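Local coordinates for protein 5-carboxymethyl-2-hydroxymuconate delta-isomerase (Mycobacterium smegmatis, PDB 4PFZ) that probably binds a metal ion and acts as an isomerase or acylpyruvate-type hydrolase of the fumarylacetoacetate hydrolase family, at residues B[58-63]-B[85-90]; B[103-108]-B[143-148]; B[237-242]-B[251-256]. All coordinates share one frame; numbering follows the deposited sequence.

Interaction 1. Residues B[58-63]-B[85-90]; sequences SKVIAV and FLKPNT
Strands 60-63 and 85-87 run antiparallel, with Val-60 and Ala-62 in hydrogen-bonded pairs with Lys-87 and Phe-85, Ile-61 facing Leu-86 in the non-hydrogen-bonded pair between them, and short axes 131° apart. Ala-62 and Phe-85 bond both ways, Ala-62 N to Phe-85 O at 2.9 Å and Phe-85 N to Ala-62 O at 3.0 Å. The Val-60 pair has only one direct bond, Lys-87 N to Val-60 O at 2.9 Å. Val-60 N and Lys-87 O are too far apart to bond directly (3.6 Å), and a water bridges them, accepting from the amide and donating to the carbonyl. A second water continues the line, joining Ser-58 O to Asn-89 N.

Phe-85 holds CG between its backbone N and carbonyl carbon (chi1 57°), which swings the ring across to Ala-62. The methyl lies over the ring face, CB 4.0 Å from the centroid in a CH-pi contact, and Ala-62 O sits 3.3 Å from Phe-85 CD1, over a ring face near its rim. A side chain as short as alanine's lets the ring come this close. In the fumarylacetoacetate hydrolase fold, strand 60-63 is an inner strand: beyond it runs 221-223, parallel to it and bonded to Ile-61.

On the other surface Ile-61 and Leu-86 lie side by side, with Ile-61 CG1 3.7 Å from Leu-86 CD2. Leu-86 also packs on Met-156 of the second subunit and Ile-61 on Leu-216 of its own chain, and branched apolar groups suit such a buried place. Lys-87 CB lies 4.2 Å from Val-60 CB, and the chain then bends away to a salt bridge with Asp-142, while Ser-58 OG bonds Asp-220 and Asn-89 ND2 bonds Ala-57 O.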
# COMPACT_ATOMS: atom_id res chain seq x y z
N SER B 58 6.92 -3.96 -2.02
CA SER B 58 6.46 -2.58 -2.14
C SER B 58 5.00 -2.47 -1.69
O SER B 58 4.58 -1.47 -1.09
CB SER B 58 6.61 -2.08 -3.58
OG SER B 58 5.49 -2.42 -4.38
N LYS B 59 4.22 -3.50 -1.98
CA LYS B 59 2.85 -3.57 -1.49
C LYS B 59 2.43 -5.00 -1.22
O LYS B 59 3.01 -5.96 -1.75
CB LYS B 59 1.87 -2.91 -2.47
CG LYS B 59 1.88 -3.44 -3.90
CD LYS B 59 0.88 -2.64 -4.77
CE LYS B 59 1.07 -2.88 -6.27
NZ LYS B 59 2.49 -2.73 -6.70
N VAL B 60 1.41 -5.13 -0.38
CA VAL B 60 0.88 -6.42 -0.03
C VAL B 60 -0.59 -6.36 -0.35
O VAL B 60 -1.31 -5.54 0.23
CB VAL B 60 1.07 -6.74 1.45
CG1 VAL B 60 0.37 -8.06 1.80
CG2 VAL B 60 2.55 -6.80 1.79
N ILE B 61 -1.04 -7.23 -1.25
CA ILE B 61 -2.45 -7.36 -1.59
C ILE B 61 -3.00 -8.59 -0.90
O ILE B 61 -2.35 -9.63 -0.86
CB ILE B 61 -2.67 -7.50 -3.12
CG1 ILE B 61 -2.23 -6.23 -3.83
CG2 ILE B 61 -4.14 -7.73 -3.44
CD1 ILE B 61 -0.77 -6.21 -4.23
N ALA B 62 -4.19 -8.48 -0.35
CA ALA B 62 -4.79 -9.65 0.27
C ALA B 62 -6.23 -9.82 -0.15
O ALA B 62 -6.88 -8.87 -0.57
CB ALA B 62 -4.67 -9.56 1.78
N VAL B 63 -6.73 -11.04 -0.01
CA VAL B 63 -8.14 -11.34 -0.23
C VAL B 63 -8.71 -11.84 1.10
O VAL B 63 -7.97 -12.35 1.93
CB VAL B 63 -8.31 -12.38 -1.38
CG1 VAL B 63 -8.16 -13.80 -0.89
CG2 VAL B 63 -9.64 -12.20 -2.10
N PHE B 85 -7.76 -6.10 -1.13
CA PHE B 85 -7.40 -4.91 -0.35
C PHE B 85 -5.88 -4.87 -0.12
O PHE B 85 -5.15 -5.76 -0.56
CB PHE B 85 -8.16 -4.88 0.99
CG PHE B 85 -7.94 -6.10 1.86
CD1 PHE B 85 -8.72 -7.23 1.69
CD2 PHE B 85 -6.97 -6.11 2.84
CE1 PHE B 85 -8.52 -8.36 2.48
CE2 PHE B 85 -6.77 -7.24 3.63
CZ PHE B 85 -7.55 -8.36 3.45
N LEU B 86 -5.41 -3.83 0.56
CA LEU B 86 -3.97 -3.60 0.74
C LEU B 86 -3.60 -3.64 2.23
O LEU B 86 -4.36 -3.17 3.07
CB LEU B 86 -3.55 -2.25 0.15
CG LEU B 86 -3.53 -2.15 -1.37
CD1 LEU B 86 -3.34 -0.70 -1.80
CD2 LEU B 86 -2.43 -3.05 -1.95
N LYS B 87 -2.43 -4.20 2.52
CA LYS B 87 -1.79 -4.04 3.83
C LYS B 87 -0.52 -3.25 3.57
O LYS B 87 0.14 -3.47 2.56
CB LYS B 87 -1.50 -5.40 4.48
CG LYS B 87 -2.76 -6.18 4.86
CD LYS B 87 -2.46 -7.64 5.28
CE LYS B 87 -1.65 -7.77 6.58
NZ LYS B 87 -2.50 -7.75 7.81
N PRO B 88 -0.21 -2.26 4.43
CA PRO B 88 1.02 -1.50 4.20
C PRO B 88 2.26 -2.33 4.41
O PRO B 88 2.25 -3.19 5.28
CB PRO B 88 0.94 -0.38 5.24
CG PRO B 88 0.18 -0.99 6.39
CD PRO B 88 -0.83 -1.93 5.73
N ASN B 89 3.32 -2.08 3.66
CA ASN B 89 4.51 -2.90 3.82
C ASN B 89 5.22 -2.62 5.15
O ASN B 89 6.10 -3.38 5.57
CB ASN B 89 5.46 -2.75 2.62
CG ASN B 89 6.05 -1.36 2.48
OD1 ASN B 89 5.83 -0.47 3.31
ND2 ASN B 89 6.83 -1.16 1.42
N THR B 90 4.81 -1.57 5.85
CA THR B 90 5.28 -1.35 7.23
C THR B 90 4.74 -2.37 8.23
O THR B 90 5.26 -2.49 9.36
CB THR B 90 4.91 0.05 7.72
OG1 THR B 90 3.58 0.36 7.32
CG2 THR B 90 5.88 1.07 7.14
O HOH W 1 3.12 -0.58 1.13
O HOH W 2 0.37 -2.28 0.30

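Interaction 2. Residues B[103-108]-B[143-148]; sequences ADADPV and VSARDQ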
# COMPACT_ATOMS: atom_id res chain seq x y z
N ALA B 103 -2.79 -1.78 22.50
CA ALA B 103 -3.36 -1.89 23.84
C ALA B 103 -4.88 -2.04 23.81
O ALA B 103 -5.46 -2.81 24.58
CB ALA B 103 -2.96 -0.67 24.68
N ASP B 104 -5.52 -1.31 22.89
CA ASP B 104 -6.98 -1.20 22.83
C ASP B 104 -7.66 -2.23 21.93
O ASP B 104 -8.88 -2.33 21.92
CB ASP B 104 -7.36 0.20 22.35
CG ASP B 104 -7.01 0.43 20.89
OD1 ASP B 104 -5.90 0.00 20.47
OD2 ASP B 104 -7.83 1.03 20.16
N ALA B 105 -6.88 -2.98 21.16
CA ALA B 105 -7.45 -3.86 20.13
C ALA B 105 -7.91 -5.21 20.69
O ALA B 105 -7.10 -6.03 21.11
CB ALA B 105 -6.43 -4.06 19.02
N ASP B 106 -9.23 -5.44 20.67
CA ASP B 106 -9.82 -6.69 21.16
C ASP B 106 -11.04 -7.09 20.33
O ASP B 106 -12.00 -6.33 20.24
CB ASP B 106 -10.28 -6.56 22.63
CG ASP B 106 -9.27 -5.87 23.52
OD1 ASP B 106 -8.09 -6.27 23.51
OD2 ASP B 106 -9.66 -4.92 24.24
N PRO B 107 -11.01 -8.29 19.73
CA PRO B 107 -9.90 -9.23 19.69
C PRO B 107 -9.04 -9.01 18.46
O PRO B 107 -9.51 -8.43 17.50
CB PRO B 107 -10.60 -10.58 19.62
CG PRO B 107 -11.81 -10.28 18.78
CD PRO B 107 -12.22 -8.85 19.11
N VAL B 108 -7.80 -9.49 18.49
CA VAL B 108 -6.95 -9.48 17.32
C VAL B 108 -6.84 -10.92 16.85
O VAL B 108 -6.56 -11.81 17.65
CB VAL B 108 -5.56 -8.87 17.63
CG1 VAL B 108 -4.61 -9.01 16.45
CG2 VAL B 108 -5.70 -7.39 18.04
N VAL B 143 -2.89 -10.66 10.16
CA VAL B 143 -3.30 -10.32 11.53
C VAL B 143 -4.32 -9.18 11.47
O VAL B 143 -4.12 -8.20 10.74
CB VAL B 143 -2.10 -9.92 12.41
CG1 VAL B 143 -2.54 -9.61 13.82
CG2 VAL B 143 -1.06 -11.04 12.44
N SER B 144 -5.39 -9.31 12.25
CA SER B 144 -6.55 -8.46 12.04
C SER B 144 -7.20 -8.05 13.35
O SER B 144 -7.59 -8.89 14.13
CB SER B 144 -7.58 -9.19 11.15
OG SER B 144 -7.01 -9.60 9.91
N ALA B 145 -7.28 -6.74 13.61
CA ALA B 145 -8.03 -6.27 14.78
C ALA B 145 -9.52 -6.26 14.43
O ALA B 145 -9.99 -5.34 13.77
CB ALA B 145 -7.56 -4.89 15.22
N ARG B 146 -10.26 -7.28 14.85
CA ARG B 146 -11.64 -7.47 14.38
C ARG B 146 -12.59 -6.35 14.80
O ARG B 146 -13.54 -6.04 14.08
CB ARG B 146 -12.21 -8.81 14.87
CG ARG B 146 -11.43 -10.05 14.48
CD ARG B 146 -11.14 -10.10 12.98
NE ARG B 146 -12.34 -9.94 12.16
CZ ARG B 146 -13.14 -10.93 11.79
NH1 ARG B 146 -12.88 -12.18 12.18
NH2 ARG B 146 -14.20 -10.68 11.04
N ASP B 147 -12.36 -5.75 15.96
CA ASP B 147 -13.21 -4.66 16.42
C ASP B 147 -13.11 -3.45 15.49
O ASP B 147 -14.12 -2.82 15.14
CB ASP B 147 -12.86 -4.25 17.86
CG ASP B 147 -11.35 -4.04 18.07
OD1 ASP B 147 -10.54 -4.60 17.29
OD2 ASP B 147 -10.98 -3.31 19.01
N GLN B 148 -11.88 -3.15 15.08
CA GLN B 148 -11.62 -2.01 14.19
C GLN B 148 -12.19 -2.25 12.81
O GLN B 148 -12.63 -1.31 12.14
CB GLN B 148 -10.11 -1.74 14.10
CG GLN B 148 -9.51 -1.42 15.45
CD GLN B 148 -8.02 -1.18 15.41
OE1 GLN B 148 -7.39 -1.25 14.35
NE2 GLN B 148 -7.43 -0.91 16.58
O HOH W 3 -9.69 -0.71 18.91
O HOH W 4 -5.05 0.86 17.61
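Where strand 134-145 gives way to helix 146-152, Ala-145 at the N-cap pairs with Val-108, the first residue of the antiparallel strand 108-118, and the loop before Val-108 folds over the new helix. Arg-146 N, one of the amides that begin a helix without an intrahelical acceptor, donates to Pro-107 O at 3.0 Å. The cis peptide bond before Pro-107 turns the loop sharply, and Pro-107 CG rests on the Arg-146 CB methylene.

Asp-147 keeps CG between its backbone N and carbonyl carbon (chi1 49°), a torsion that turns the carboxylate to the Asp-106 amide. Asp-106 N meets OD2 at 3.2 Å from above the carboxylate plane, 59° out of it. OD2 also accepts from a water shared with Asp-104 OD2 and Gln-148 NE2; OD1 is buried without a partner. The amide dipoles of this first helical turn would probably favour the negative charge, whereas the nearby carboxylates of Asp-104 and Asp-106 would probably work against it. This junction belongs to the fumarylacetoacetate hydrolase fold, and Gln-148, whose OE1 bonds His-161, links the helix to the chain beyond it.

On the apolar side, Val-108 CG1 presses on Val-143 CG1 at 3.4 Å, tighter than usual van der Waals contact. Ala-105 CB meets Ala-145 CB at 4.1 Å in ordinary methyl contact, and Phe-164 touches both valines.

Interaction 3. Residues B[237-242]-B[251-256]; sequences DTVSIT and NPVVRK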
# COMPACT_ATOMS: atom_id res chain seq x y z
N ASP B 237 1.20 -15.67 23.59
CA ASP B 237 0.93 -16.75 22.63
C ASP B 237 2.06 -16.91 21.62
O ASP B 237 2.87 -16.01 21.41
CB ASP B 237 -0.37 -16.52 21.86
CG ASP B 237 -1.60 -16.72 22.70
OD1 ASP B 237 -1.51 -17.36 23.77
OD2 ASP B 237 -2.68 -16.25 22.26
N THR B 238 2.08 -18.08 20.99
CA THR B 238 2.91 -18.31 19.83
C THR B 238 1.99 -18.82 18.73
O THR B 238 1.19 -19.73 18.95
CB THR B 238 4.04 -19.35 20.11
OG1 THR B 238 4.80 -18.95 21.26
CG2 THR B 238 4.97 -19.45 18.93
N VAL B 239 2.08 -18.20 17.55
CA VAL B 239 1.28 -18.63 16.41
C VAL B 239 2.20 -19.25 15.37
O VAL B 239 3.20 -18.65 14.99
CB VAL B 239 0.52 -17.47 15.75
CG1 VAL B 239 -0.47 -17.99 14.70
CG2 VAL B 239 -0.20 -16.63 16.79
N SER B 240 1.86 -20.46 14.93
CA SER B 240 2.64 -21.15 13.92
C SER B 240 1.78 -21.58 12.74
O SER B 240 0.81 -22.32 12.89
CB SER B 240 3.34 -22.36 14.53
OG SER B 240 4.42 -21.93 15.34
N ILE B 241 2.15 -21.10 11.55
CA ILE B 241 1.42 -21.43 10.34
C ILE B 241 2.29 -22.30 9.45
O ILE B 241 3.41 -21.93 9.11
CB ILE B 241 1.00 -20.17 9.56
CG1 ILE B 241 0.17 -19.25 10.46
CG2 ILE B 241 0.22 -20.56 8.30
CD1 ILE B 241 0.21 -17.80 10.05
N THR B 242 1.77 -23.47 9.11
CA THR B 242 2.52 -24.42 8.33
C THR B 242 1.86 -24.64 6.99
O THR B 242 0.66 -24.90 6.89
CB THR B 242 2.65 -25.77 9.08
OG1 THR B 242 3.40 -25.57 10.29
CG2 THR B 242 3.37 -26.79 8.22
N ASN B 251 5.59 -16.87 15.01
CA ASN B 251 5.78 -15.57 15.67
C ASN B 251 5.23 -15.59 17.08
O ASN B 251 4.13 -16.09 17.31
CB ASN B 251 5.10 -14.45 14.90
CG ASN B 251 5.61 -14.31 13.49
OD1 ASN B 251 5.08 -14.94 12.58
ND2 ASN B 251 6.67 -13.50 13.30
N PRO B 252 6.00 -15.03 18.03
CA PRO B 252 5.42 -14.84 19.35
C PRO B 252 4.50 -13.63 19.31
O PRO B 252 4.49 -12.91 18.32
CB PRO B 252 6.64 -14.60 20.24
CG PRO B 252 7.63 -13.96 19.33
CD PRO B 252 7.42 -14.63 17.98
N VAL B 253 3.74 -13.44 20.38
CA VAL B 253 2.76 -12.36 20.46
C VAL B 253 2.90 -11.62 21.78
O VAL B 253 3.00 -12.24 22.84
CB VAL B 253 1.32 -12.91 20.33
CG1 VAL B 253 0.28 -11.79 20.41
CG2 VAL B 253 1.16 -13.68 19.03
N VAL B 254 2.93 -10.29 21.71
CA VAL B 254 3.03 -9.45 22.89
C VAL B 254 2.00 -8.33 22.80
O VAL B 254 1.79 -7.77 21.72
CB VAL B 254 4.45 -8.83 23.03
CG1 VAL B 254 4.47 -7.71 24.07
CG2 VAL B 254 5.48 -9.90 23.38
N ARG B 255 1.33 -8.01 23.91
CA ARG B 255 0.47 -6.83 23.87
C ARG B 255 1.18 -5.61 24.44
O ARG B 255 1.87 -5.68 25.46
CB ARG B 255 -0.85 -7.06 24.62
CG ARG B 255 -1.84 -5.90 24.38
CD ARG B 255 -3.20 -6.13 25.02
NE ARG B 255 -3.92 -7.27 24.45
CZ ARG B 255 -4.72 -7.20 23.39
NH1 ARG B 255 -4.89 -6.05 22.75
NH2 ARG B 255 -5.34 -8.29 22.96
N LYS B 256 1.01 -4.48 23.75
CA LYS B 256 1.62 -3.21 24.12
C LYS B 256 0.95 -2.64 25.36
O LYS B 256 -0.23 -2.85 25.58
CB LYS B 256 1.52 -2.21 22.96
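Val-239 and Asn-251 form the hydrogen-bonded pair that carries this contact, each donating its N-H to the other's carbonyl. Val-239 N reaches Asn-251 O at 3.0 Å in a nearly straight bond (172°), and Asn-251 N reaches Val-239 O at the same distance, 3.0 Å. Two residues further along the ladder, at Asp-237 and Val-253, the bonding is poorer: Val-253 N lies 2.9 Å from Asp-237 O, but the bond is weak because the angle at the hydrogen is only 126°. Between them Thr-238 faces Pro-252 in a non-hydrogen-bonded pair, their CA atoms 4.3 Å apart. A proline fits here because such a pair asks for no amide from it on this side. Its backbone bond is instead made to Ile-99 of strand 99-101.

Val-239 and Val-253 share one surface, CG2 to CG2 at 3.9 Å. In both, CG2 lies anti to the carbonyl carbon, which brings these two branches together. Ile-233 packs on both valines, with Thr-184 and Asn-141 against Val-239, and Ile-99 and Leu-101 against Val-253. Beta-branched apolar residues thus suit both the strand and its buried side.

Together the segments belong to the beta hairpin of strands 238-243 and 247-255, whose outer neighbours are strands 181-186 and 99-101. Polar side chains tie it to the chain around these strands, Asn-251 ND2 donating to the carbonyls of Val-97 and Gly-94.

Beyond Val-253 the strand runs on without a partner from 237-242, and Arg-255 extends to Glu-234 in a salt bridge. The chemistry implies a pairing held firmly by backbone bonds at Val-239 and Asn-251; at Asp-237 the inter-strand bond is weak, while its carboxylate is held by Glu-234 N and Asn-187 ND2.

Along the chain the three contacts follow in series, all within the fumarylacetoacetate hydrolase part of the protein. Interactions 1 and 2 have centres about 18 Å apart, belong to the same large group of connected strands, and meet where Lys-87 NZ lies 3.4 Å from Val-143 O. Interactions 2 and 3 are closer, about 14 Å between centres, and a probable hydrogen bond joins them: Arg-255 NH1 reaches Ala-105 O at 2.8 Å, with a long, weak ion pair to Asp-106. Interactions 1 and 3 do not touch, their nearest atoms about 11 Å apart. Interaction 2 therefore links the other two, and strand 99-101, beside the hairpin of interaction 3, packs on its valines. Of the three contacts, the second subunit touches interaction 1 alone.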